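PDB 6T3T: 4-hydroxy-tetrahydrodipicolinate synthase from Methylacidiphilum fumariolicum SolV, which probably catalyses the condensation of pyruvate with aspartate beta-semialdehyde to give 4-hydroxy-tetrahydrodipicolinate, a step on the way to lysine. Local coordinates for residues A[124-129]-A[155-160]; A[230-235]-A[294-299]; A[19-24]-A[56-61]; A[245-250]-A[273-278]. One frame throughout, in Å; residues are numbered along the deposited sequence.

Overall arrangement
Starting from the N terminus, interaction 3 (19-24 with 56-61) comes first: it closes the loop around strand 38-40 and packs the start of helix 21-32 on helix 53-67. Interaction 1 (124-129 with 155-160) follows, joining the approaches to the neighbouring parallel barrel strands 130-134 and 158-163. The last two contacts lie in the C-terminal helical region. Interaction 2 (230-235 with 294-299) brings the chain's tail back to helix 227-243, and interaction 4 (245-250 with 273-278) is nested inside that loop; both use helix 276-295, one near each end. No two contacts cross or touch, and interactions 1 and 2 lie on opposite sides of the chain's centre.

Interaction 1 of 4, residues A[124-129]-A[155-160]; sequences ASTSLP and NKNIVG
Pro129 and Asn157 come within 4.7 Å of each other at their CA atoms, where the loop after helix 112-125 runs beside the type I turn from Asn155 to Ile158, which leads into barrel strand 158-163. The Asn157 side chain reaches from the turn to the loop. Its chi1 of 54° places CG on the side of the loop, Asn157 CG lying 3.8 Å from Leu128 O. Asn157 ND2 donates to Leu128 O at 3.2 Å, with the oxygen close to the amide plane and an N-H...O angle of 155°. ND2 also binds Ala123 O, so one amide nitrogen ties the turn to both the end of helix 112-125 and the loop after it. Thr126 shapes that loop through an ST turn, Leu128 N donating to Thr126 OG1 at 3.0 Å, while OG1 also bonds Glu93. Beyond the amide, Pro129 CA makes a CA-H...O contact with Asn157 O, and Pro129 CB packs on Val159 CG2 at 3.9 Å. An alanine in place of Asn157 would probably leave Leu128 O and Ala123 O without this shared donor and the loop less firmly held to the turn. The chemistry is thus that of a side-chain amide serving backbone carbonyls, with a small apolar contact where the two segments lead into adjacent parallel strands.

Interaction 2 of 4, residues A[230-235]-A[294-299]; sequences ARQLHQ and AKVEHL
Leu233 and Gln232 on helix 227-243 meet Val296 and Leu299 from the tail that follows helix 276-295, so the contact belongs to the C-terminal helical region that follows the barrel. Leu299 touches both Gln232 and Leu233. Its CD1 methyl lies against the length of the Gln232 side chain, Leu299 CD1 coming nearest to Gln232 CD at 3.8 Å; the two side chains cross at about a right angle. Gln232 is extended beyond CG, which gives that methyl a run of atoms from CB to the amide to rest on. At the far end of the amide, Gln232 NE2 reaches Val296 CG1 at 3.9 Å. Leu233 and Leu299 slide past each other in opposite directions, Leu233 CG lying 4.1 Å from Leu299 CB, while Leu233 CD2 meets Val296 CG2 at 4.1 Å. The direct contacts are therefore van der Waals packing, and the polar link goes through a water. That water donates to Gln232 OE1 at 3.0 Å and makes a weak bond with His298 NE2, lying at the edge of the imidazole in its plane; Leu299 CG lies over one face of the ring, toward its rim. Leu233 also packs on Ala217 and Leu221 of helix 212-223. His234 is turned to another partner, hydrogen-bonding through NE2 to Ser172 OG of the second subunit. A helical region after the (beta/alpha)8 barrel is characteristic of the DapA family, and in this chain the tail packs on its helix 227-243.

Interaction 3 of 4, residues A[19-24]-A[56-61]; sequences IDRKAL and HIELVR
Glu58 faces the start of helix 21-32 and reaches both Ile19 and Arg21. CB, the apolar foot of the Glu58 side chain, lies 4.1 Å from Ile19 CD1. CG is anti to the backbone N, and the chain then bends at chi2 (63°), which turns CD away from an extended course. The two carboxylate oxygens have different partners. Glu58 OE1 takes a nearly straight bond from Arg61 NH2 at 2.7 Å, met almost along its C-O axis and within the guanidinium plane; this is a true salt bridge inside helix 53-67. Glu58 OE2 lies over one face of the Arg21 guanidinium, 3.7 Å from Arg21 NH2, a long ion pair in which no N-H points at the oxygen and charge alone should draw the groups together. With the carboxylate between two arginines, its charged form is likely to be favoured.

Beside this network is the apolar part. Ile19 CD1 presses against Leu59 CG at 3.6 Å, and Leu24 CD2 touches Leu59 CD2 at 4.1 Å. Asp20 caps helix 21-32, Asp20 OD1 accepting from Ala23 N at 3.1 Å. Leu62, one turn on from Glu58, also touches Ile19, Arg21 and Leu24, while Leu59 also touches Ser12, Val42 and Leu51. Helix 53-67 thus packs on helix 21-32 on this flank and on helix 82-95 through His56, Ile57 and Arg61, and His56 NE2 joins it to the barrel by a hydrogen bond to Gly76 O of strand 72-76.

Interaction 4 of 4, residues A[245-250]-A[273-278]; sequences MIETNP and PLQPQN
Glu247 OE2 receives two hydrogen bonds from the segment 273-278. Gln275 N donates to Glu247 OE2 at 2.9 Å on its syn lone pair, the side of the other oxygen. Asn278 ND2 comes to the anti side of Glu247 OE2 at 2.8 Å, in a bond of 178° that is almost perfectly straight, with OE2 lying in the amide plane of Asn278. The carboxylate and amide planes stand 74° apart. A water that donates to Pro273 O at 3.0 Å also approaches Glu247 OE1, though so closely that this leg is doubtful.

Gln275 is the N-cap residue of helix 276-295 and Asn278 lies in its first turn, so the carboxylate from the loop after helix 227-243 sits at the start of that helix, in the helical region that follows the TIM barrel, where the helix dipole may favour its negative charge. Replaced by alanine, Glu247 would probably cost the start of helix 276-295 both bonds, with Gln275 N and Asn278 ND2 losing their common acceptor.

Leu274 CD2 reaches the flat carboxylate, 3.5 Å from Glu247 CD, and touches Ile246 CG2 at 4.2 Å. Ile246 CG1, anti to the backbone N (chi1 -167°), is thereby brought 3.6 Å from Asn278 OD1. Ile246 CD1 also meets Asn278 OD1, at 3.5 Å. Next along the loop, Thr248 OG1 bonds Asn108 O of the third subunit, and Glu247 packs on Ser111 of that subunit.

Interaction 1 of 4, residues A[124-129]-A[155-160]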
# COMPACT_ATOMS: atom_id res chain seq x y z
N ALA A 124 -10.99 31.93 6.73
CA ALA A 124 -10.93 33.34 7.14
C ALA A 124 -11.46 34.29 6.06
O ALA A 124 -11.84 35.42 6.38
CB ALA A 124 -9.50 33.72 7.49
N SER A 125 -11.46 33.87 4.81
CA SER A 125 -11.88 34.77 3.75
C SER A 125 -13.39 34.81 3.59
O SER A 125 -13.88 35.68 2.87
CB SER A 125 -11.25 34.36 2.42
OG SER A 125 -11.86 33.18 1.96
N THR A 126 -14.14 33.92 4.26
CA THR A 126 -15.57 33.81 3.99
C THR A 126 -16.36 33.63 5.27
O THR A 126 -15.86 33.09 6.26
CB THR A 126 -15.84 32.63 3.05
OG1 THR A 126 -17.24 32.59 2.77
CG2 THR A 126 -15.44 31.29 3.69
N SER A 127 -17.62 34.07 5.25
CA SER A 127 -18.55 33.76 6.32
C SER A 127 -19.34 32.48 6.08
O SER A 127 -20.10 32.06 6.95
CB SER A 127 -19.53 34.92 6.55
OG SER A 127 -20.28 35.15 5.38
N LEU A 128 -19.18 31.87 4.91
CA LEU A 128 -19.91 30.64 4.61
C LEU A 128 -19.46 29.49 5.52
O LEU A 128 -18.27 29.40 5.87
CB LEU A 128 -19.71 30.25 3.15
CG LEU A 128 -20.43 31.13 2.12
CD1 LEU A 128 -20.09 30.64 0.72
CD2 LEU A 128 -21.92 31.11 2.35
N PRO A 129 -20.37 28.61 5.92
CA PRO A 129 -19.95 27.33 6.50
C PRO A 129 -19.15 26.53 5.49
O PRO A 129 -19.40 26.61 4.28
CB PRO A 129 -21.27 26.63 6.84
CG PRO A 129 -22.29 27.75 6.90
CD PRO A 129 -21.84 28.72 5.85
N ASN A 155 -11.17 27.90 13.37
CA ASN A 155 -12.03 28.39 12.30
C ASN A 155 -13.43 27.88 12.61
O ASN A 155 -13.75 26.74 12.30
CB ASN A 155 -11.57 27.91 10.93
CG ASN A 155 -10.13 28.28 10.61
OD1 ASN A 155 -9.83 29.42 10.24
ND2 ASN A 155 -9.23 27.31 10.75
N LYS A 156 -14.23 28.72 13.24
CA LYS A 156 -15.57 28.35 13.66
C LYS A 156 -16.52 28.05 12.50
O LYS A 156 -17.57 27.43 12.72
CB LYS A 156 -16.08 29.44 14.62
CG LYS A 156 -17.55 29.61 14.71
CD LYS A 156 -17.84 31.07 14.98
CE LYS A 156 -18.19 31.79 13.71
NZ LYS A 156 -18.46 33.21 14.02
N ASN A 157 -16.22 28.51 11.28
CA ASN A 157 -17.06 28.18 10.14
C ASN A 157 -16.68 26.86 9.43
O ASN A 157 -17.31 26.50 8.43
CB ASN A 157 -17.07 29.32 9.11
CG ASN A 157 -15.67 29.71 8.66
OD1 ASN A 157 -14.72 29.63 9.43
ND2 ASN A 157 -15.56 30.13 7.42
N ILE A 158 -15.72 26.10 9.94
CA ILE A 158 -15.47 24.75 9.45
C ILE A 158 -16.34 23.79 10.28
O ILE A 158 -15.99 23.46 11.41
CB ILE A 158 -13.98 24.39 9.53
CG1 ILE A 158 -13.17 25.39 8.68
CG2 ILE A 158 -13.77 22.91 9.11
CD1 ILE A 158 -11.69 25.15 8.70
N VAL A 159 -17.42 23.28 9.68
CA VAL A 159 -18.52 22.66 10.41
C VAL A 159 -18.60 21.16 10.18
O VAL A 159 -19.47 20.51 10.76
CB VAL A 159 -19.87 23.31 10.05
CG1 VAL A 159 -19.94 24.74 10.59
CG2 VAL A 159 -20.10 23.31 8.54
N GLY A 160 -17.77 20.59 9.31
CA GLY A 160 -17.85 19.16 9.07
C GLY A 160 -16.84 18.74 8.02
O GLY A 160 -16.05 19.55 7.53

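Interaction 2 of 4, residues A[230-235]-A[294-299]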
# COMPACT_ATOMS: atom_id res chain seq x y z
N ALA A 230 -32.09 -0.44 7.99
CA ALA A 230 -30.99 0.22 7.30
C ALA A 230 -30.05 -0.81 6.64
O ALA A 230 -29.71 -0.69 5.46
CB ALA A 230 -30.23 1.16 8.25
N ARG A 231 -29.67 -1.85 7.39
CA ARG A 231 -28.77 -2.87 6.84
C ARG A 231 -29.38 -3.56 5.62
O ARG A 231 -28.69 -3.81 4.62
CB ARG A 231 -28.44 -3.91 7.91
CG ARG A 231 -27.62 -5.09 7.40
CD ARG A 231 -27.05 -5.90 8.55
NE ARG A 231 -28.06 -6.61 9.33
CZ ARG A 231 -27.87 -7.02 10.59
NH1 ARG A 231 -26.71 -6.77 11.21
NH2 ARG A 231 -28.83 -7.67 11.23
N GLN A 232 -30.68 -3.86 5.70
CA GLN A 232 -31.43 -4.46 4.60
C GLN A 232 -31.35 -3.59 3.34
O GLN A 232 -31.12 -4.11 2.24
CB GLN A 232 -32.88 -4.64 5.07
CG GLN A 232 -33.70 -5.67 4.34
CD GLN A 232 -35.08 -5.87 4.98
OE1 GLN A 232 -35.34 -5.45 6.12
NE2 GLN A 232 -35.96 -6.50 4.25
N LEU A 233 -31.55 -2.27 3.49
CA LEU A 233 -31.45 -1.37 2.34
C LEU A 233 -30.03 -1.30 1.82
O LEU A 233 -29.81 -1.31 0.61
CB LEU A 233 -31.92 0.05 2.68
CG LEU A 233 -33.29 0.56 2.30
CD1 LEU A 233 -33.37 2.09 2.46
CD2 LEU A 233 -33.68 0.12 0.91
N HIS A 234 -29.06 -1.24 2.74
CA HIS A 234 -27.66 -1.28 2.36
C HIS A 234 -27.34 -2.51 1.52
O HIS A 234 -26.69 -2.40 0.47
CB HIS A 234 -26.80 -1.27 3.62
CG HIS A 234 -25.37 -1.59 3.35
ND1 HIS A 234 -24.47 -0.64 2.93
CD2 HIS A 234 -24.69 -2.76 3.44
CE1 HIS A 234 -23.29 -1.21 2.76
NE2 HIS A 234 -23.40 -2.49 3.06
N GLN A 235 -27.82 -3.68 1.93
CA GLN A 235 -27.48 -4.89 1.18
C GLN A 235 -28.20 -4.90 -0.17
O GLN A 235 -27.64 -5.37 -1.18
CB GLN A 235 -27.83 -6.16 1.98
CG GLN A 235 -27.04 -6.38 3.30
CD GLN A 235 -27.64 -7.42 4.28
OE1 GLN A 235 -28.71 -7.98 4.05
NE2 GLN A 235 -26.94 -7.66 5.39
N ALA A 294 -37.82 -2.49 -5.47
CA ALA A 294 -39.28 -2.58 -5.48
C ALA A 294 -39.77 -3.59 -4.45
O ALA A 294 -40.80 -3.37 -3.81
CB ALA A 294 -39.77 -2.94 -6.88
N LYS A 295 -38.99 -4.64 -4.19
CA LYS A 295 -39.40 -5.66 -3.24
C LYS A 295 -39.22 -5.21 -1.79
O LYS A 295 -39.79 -5.85 -0.89
CB LYS A 295 -38.61 -6.95 -3.47
CG LYS A 295 -38.93 -7.61 -4.81
CD LYS A 295 -37.89 -8.66 -5.21
CE LYS A 295 -37.85 -9.85 -4.28
NZ LYS A 295 -37.21 -11.02 -4.95
N VAL A 296 -38.44 -4.16 -1.54
CA VAL A 296 -38.31 -3.64 -0.18
C VAL A 296 -38.83 -2.21 -0.16
O VAL A 296 -38.34 -1.37 0.61
CB VAL A 296 -36.87 -3.72 0.37
CG1 VAL A 296 -36.46 -5.18 0.57
CG2 VAL A 296 -35.87 -2.98 -0.52
N GLU A 297 -39.85 -1.93 -0.98
CA GLU A 297 -40.35 -0.57 -1.12
C GLU A 297 -40.86 -0.01 0.21
O GLU A 297 -40.75 1.19 0.45
CB GLU A 297 -41.46 -0.51 -2.17
CG GLU A 297 -42.17 0.82 -2.21
CD GLU A 297 -42.87 1.08 -3.54
OE1 GLU A 297 -42.66 0.29 -4.49
OE2 GLU A 297 -43.61 2.10 -3.65
N HIS A 298 -41.34 -0.87 1.11
CA HIS A 298 -41.82 -0.39 2.39
C HIS A 298 -40.71 0.25 3.23
O HIS A 298 -41.01 0.98 4.17
CB HIS A 298 -42.47 -1.53 3.18
CG HIS A 298 -41.51 -2.57 3.69
ND1 HIS A 298 -40.87 -3.48 2.86
CD2 HIS A 298 -41.09 -2.86 4.95
CE1 HIS A 298 -40.10 -4.27 3.59
NE2 HIS A 298 -40.22 -3.93 4.85
N LEU A 299 -39.44 -0.01 2.90
CA LEU A 299 -38.33 0.58 3.66
C LEU A 299 -38.04 2.02 3.26
O LEU A 299 -37.49 2.78 4.06
CB LEU A 299 -37.07 -0.26 3.51
CG LEU A 299 -37.13 -1.74 3.90
CD1 LEU A 299 -35.82 -2.47 3.55
CD2 LEU A 299 -37.47 -1.90 5.39
O HOH W 1 -38.12 -5.07 7.22

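Interaction 3 of 4, residues A[19-24]-A[56-61]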
# COMPACT_ATOMS: atom_id res chain seq x y z
N ILE A 19 -23.26 23.02 -21.02
CA ILE A 19 -24.14 22.64 -19.92
C ILE A 19 -25.54 22.39 -20.46
O ILE A 19 -26.07 23.19 -21.24
CB ILE A 19 -24.15 23.72 -18.83
CG1 ILE A 19 -22.77 23.86 -18.19
CG2 ILE A 19 -25.19 23.42 -17.75
CD1 ILE A 19 -22.63 25.09 -17.31
N ASP A 20 -26.12 21.25 -20.10
CA ASP A 20 -27.48 20.87 -20.48
C ASP A 20 -28.44 21.39 -19.40
O ASP A 20 -28.60 20.76 -18.34
CB ASP A 20 -27.58 19.36 -20.67
CG ASP A 20 -28.94 18.92 -21.20
OD1 ASP A 20 -29.92 19.72 -21.13
OD2 ASP A 20 -29.04 17.77 -21.67
N ARG A 21 -29.08 22.53 -19.67
CA ARG A 21 -29.87 23.19 -18.63
C ARG A 21 -31.16 22.44 -18.33
O ARG A 21 -31.57 22.34 -17.17
CB ARG A 21 -30.21 24.63 -19.03
CG ARG A 21 -29.01 25.52 -19.20
CD ARG A 21 -29.40 26.99 -19.32
NE ARG A 21 -28.20 27.78 -19.54
CZ ARG A 21 -28.11 29.10 -19.39
NH1 ARG A 21 -29.17 29.80 -19.00
NH2 ARG A 21 -26.96 29.71 -19.62
N LYS A 22 -31.81 21.91 -19.36
CA LYS A 22 -33.02 21.13 -19.15
C LYS A 22 -32.73 19.87 -18.34
O LYS A 22 -33.48 19.53 -17.42
CB LYS A 22 -33.65 20.80 -20.50
CG LYS A 22 -34.99 20.08 -20.37
CD LYS A 22 -36.05 20.95 -19.69
CE LYS A 22 -36.92 20.16 -18.70
NZ LYS A 22 -36.25 20.05 -17.36
N ALA A 23 -31.64 19.16 -18.67
CA ALA A 23 -31.29 17.96 -17.92
C ALA A 23 -30.98 18.30 -16.47
O ALA A 23 -31.35 17.56 -15.55
CB ALA A 23 -30.11 17.26 -18.57
N LEU A 24 -30.29 19.42 -16.26
CA LEU A 24 -29.97 19.84 -14.90
C LEU A 24 -31.24 20.14 -14.11
O LEU A 24 -31.36 19.73 -12.95
CB LEU A 24 -29.06 21.07 -14.95
CG LEU A 24 -28.58 21.65 -13.62
CD1 LEU A 24 -27.82 20.61 -12.80
CD2 LEU A 24 -27.73 22.87 -13.87
N HIS A 56 -17.85 26.65 -14.44
CA HIS A 56 -17.89 26.37 -13.00
C HIS A 56 -18.84 27.33 -12.28
O HIS A 56 -19.66 26.91 -11.46
CB HIS A 56 -16.48 26.50 -12.41
CG HIS A 56 -16.32 25.87 -11.06
ND1 HIS A 56 -15.40 24.87 -10.80
CD2 HIS A 56 -16.95 26.11 -9.88
CE1 HIS A 56 -15.47 24.52 -9.53
NE2 HIS A 56 -16.40 25.26 -8.95
N ILE A 57 -18.73 28.62 -12.59
CA ILE A 57 -19.58 29.61 -11.96
C ILE A 57 -21.02 29.41 -12.40
O ILE A 57 -21.94 29.48 -11.58
CB ILE A 57 -19.08 31.03 -12.30
CG1 ILE A 57 -17.65 31.22 -11.80
CG2 ILE A 57 -19.99 32.08 -11.68
CD1 ILE A 57 -17.44 30.74 -10.40
N GLU A 58 -21.24 29.12 -13.69
CA GLU A 58 -22.60 28.99 -14.21
C GLU A 58 -23.35 27.78 -13.65
O GLU A 58 -24.56 27.86 -13.41
CB GLU A 58 -22.57 28.91 -15.74
CG GLU A 58 -23.95 29.02 -16.37
CD GLU A 58 -24.64 30.36 -16.08
OE1 GLU A 58 -23.93 31.36 -15.79
OE2 GLU A 58 -25.88 30.42 -16.16
N LEU A 59 -22.67 26.65 -13.47
CA LEU A 59 -23.35 25.49 -12.90
C LEU A 59 -23.80 25.77 -11.48
O LEU A 59 -24.93 25.43 -11.09
CB LEU A 59 -22.43 24.26 -12.92
CG LEU A 59 -22.51 23.34 -14.15
CD1 LEU A 59 -21.20 22.62 -14.35
CD2 LEU A 59 -23.67 22.33 -14.04
N VAL A 60 -22.97 26.49 -10.71
CA VAL A 60 -23.36 26.82 -9.35
C VAL A 60 -24.53 27.80 -9.35
O VAL A 60 -25.48 27.66 -8.58
CB VAL A 60 -22.17 27.37 -8.56
CG1 VAL A 60 -22.62 27.84 -7.15
CG2 VAL A 60 -21.13 26.30 -8.48
N ARG A 61 -24.49 28.77 -10.26
CA ARG A 61 -25.57 29.75 -10.34
C ARG A 61 -26.87 29.09 -10.77
O ARG A 61 -27.94 29.37 -10.21
CB ARG A 61 -25.20 30.88 -11.30
CG ARG A 61 -26.10 32.10 -11.16
CD ARG A 61 -25.38 33.32 -11.70
NE ARG A 61 -24.52 32.91 -12.79
CZ ARG A 61 -23.31 33.42 -13.02
NH1 ARG A 61 -22.80 34.34 -12.21
NH2 ARG A 61 -22.61 32.97 -14.06

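Interaction 4 of 4, residues A[245-250]-A[273-278]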
# COMPACT_ATOMS: atom_id res chain seq x y z
N MET A 245 -18.41 2.46 -8.87
CA MET A 245 -16.97 2.67 -8.88
C MET A 245 -16.22 1.66 -9.75
O MET A 245 -15.01 1.51 -9.59
CB MET A 245 -16.40 2.61 -7.45
CG MET A 245 -16.62 3.85 -6.65
SD MET A 245 -15.93 3.78 -4.95
CE MET A 245 -16.91 2.48 -4.27
N ILE A 246 -16.90 0.99 -10.68
CA ILE A 246 -16.26 -0.04 -11.49
C ILE A 246 -15.11 0.55 -12.32
O ILE A 246 -14.11 -0.11 -12.58
CB ILE A 246 -17.31 -0.76 -12.37
CG1 ILE A 246 -16.75 -2.04 -12.98
CG2 ILE A 246 -17.86 0.17 -13.45
CD1 ILE A 246 -17.84 -2.99 -13.47
N GLU A 247 -15.27 1.80 -12.77
CA GLU A 247 -14.19 2.69 -13.18
C GLU A 247 -14.45 4.02 -12.48
O GLU A 247 -15.45 4.17 -11.77
CB GLU A 247 -14.11 2.84 -14.71
CG GLU A 247 -13.94 1.48 -15.45
CD GLU A 247 -13.97 1.59 -16.97
OE1 GLU A 247 -13.60 2.65 -17.53
OE2 GLU A 247 -14.40 0.61 -17.62
N THR A 248 -13.55 4.99 -12.67
CA THR A 248 -13.58 6.21 -11.86
C THR A 248 -14.88 7.00 -12.01
O THR A 248 -15.32 7.32 -13.12
CB THR A 248 -12.39 7.11 -12.19
OG1 THR A 248 -12.37 8.21 -11.26
CG2 THR A 248 -12.46 7.65 -13.61
N ASN A 249 -15.52 7.26 -10.87
CA ASN A 249 -16.61 8.21 -10.78
C ASN A 249 -16.19 9.53 -11.44
O ASN A 249 -15.08 9.99 -11.20
CB ASN A 249 -16.95 8.41 -9.31
CG ASN A 249 -18.04 9.43 -9.10
OD1 ASN A 249 -19.16 9.27 -9.59
ND2 ASN A 249 -17.72 10.49 -8.41
N PRO A 250 -17.05 10.17 -12.26
CA PRO A 250 -18.47 9.90 -12.54
C PRO A 250 -18.81 9.10 -13.79
O PRO A 250 -19.96 9.20 -14.22
CB PRO A 250 -19.04 11.30 -12.71
CG PRO A 250 -17.91 12.03 -13.47
CD PRO A 250 -16.62 11.46 -12.84
N PRO A 273 -15.53 6.64 -21.89
CA PRO A 273 -16.60 5.68 -21.57
C PRO A 273 -16.05 4.37 -21.02
O PRO A 273 -14.88 4.03 -21.20
CB PRO A 273 -17.29 5.44 -22.91
CG PRO A 273 -16.96 6.67 -23.74
CD PRO A 273 -15.58 7.07 -23.31
N LEU A 274 -16.93 3.62 -20.36
CA LEU A 274 -16.56 2.35 -19.75
C LEU A 274 -16.08 1.34 -20.79
O LEU A 274 -16.54 1.32 -21.93
CB LEU A 274 -17.74 1.75 -18.99
CG LEU A 274 -18.32 2.57 -17.84
CD1 LEU A 274 -19.58 1.89 -17.32
CD2 LEU A 274 -17.28 2.67 -16.73
N GLN A 275 -15.17 0.47 -20.37
CA GLN A 275 -14.86 -0.71 -21.17
C GLN A 275 -16.11 -1.59 -21.27
O GLN A 275 -16.89 -1.66 -20.32
CB GLN A 275 -13.71 -1.50 -20.53
CG GLN A 275 -12.40 -0.76 -20.57
CD GLN A 275 -11.91 -0.53 -21.99
OE1 GLN A 275 -11.68 -1.49 -22.74
NE2 GLN A 275 -11.80 0.74 -22.39
N PRO A 276 -16.31 -2.28 -22.41
CA PRO A 276 -17.62 -2.92 -22.65
C PRO A 276 -18.04 -3.91 -21.57
O PRO A 276 -19.23 -3.97 -21.24
CB PRO A 276 -17.43 -3.62 -24.01
CG PRO A 276 -15.97 -3.47 -24.37
CD PRO A 276 -15.48 -2.27 -23.62
N GLN A 277 -17.11 -4.67 -21.01
CA GLN A 277 -17.48 -5.62 -19.97
C GLN A 277 -17.98 -4.91 -18.72
O GLN A 277 -18.84 -5.45 -18.02
CB GLN A 277 -16.30 -6.52 -19.62
CG GLN A 277 -15.16 -5.81 -18.87
CD GLN A 277 -14.07 -5.23 -19.78
OE1 GLN A 277 -14.27 -4.99 -20.99
NE2 GLN A 277 -12.88 -5.00 -19.18
N ASN A 278 -17.44 -3.73 -18.42
CA ASN A 278 -17.87 -2.99 -17.23
C ASN A 278 -19.20 -2.32 -17.48
O ASN A 278 -20.03 -2.21 -16.56
CB ASN A 278 -16.80 -1.97 -16.82
CG ASN A 278 -15.50 -2.65 -16.40
OD1 ASN A 278 -15.54 -3.78 -15.92
ND2 ASN A 278 -14.35 -1.97 -16.59
O HOH W 2 -12.44 2.95 -19.75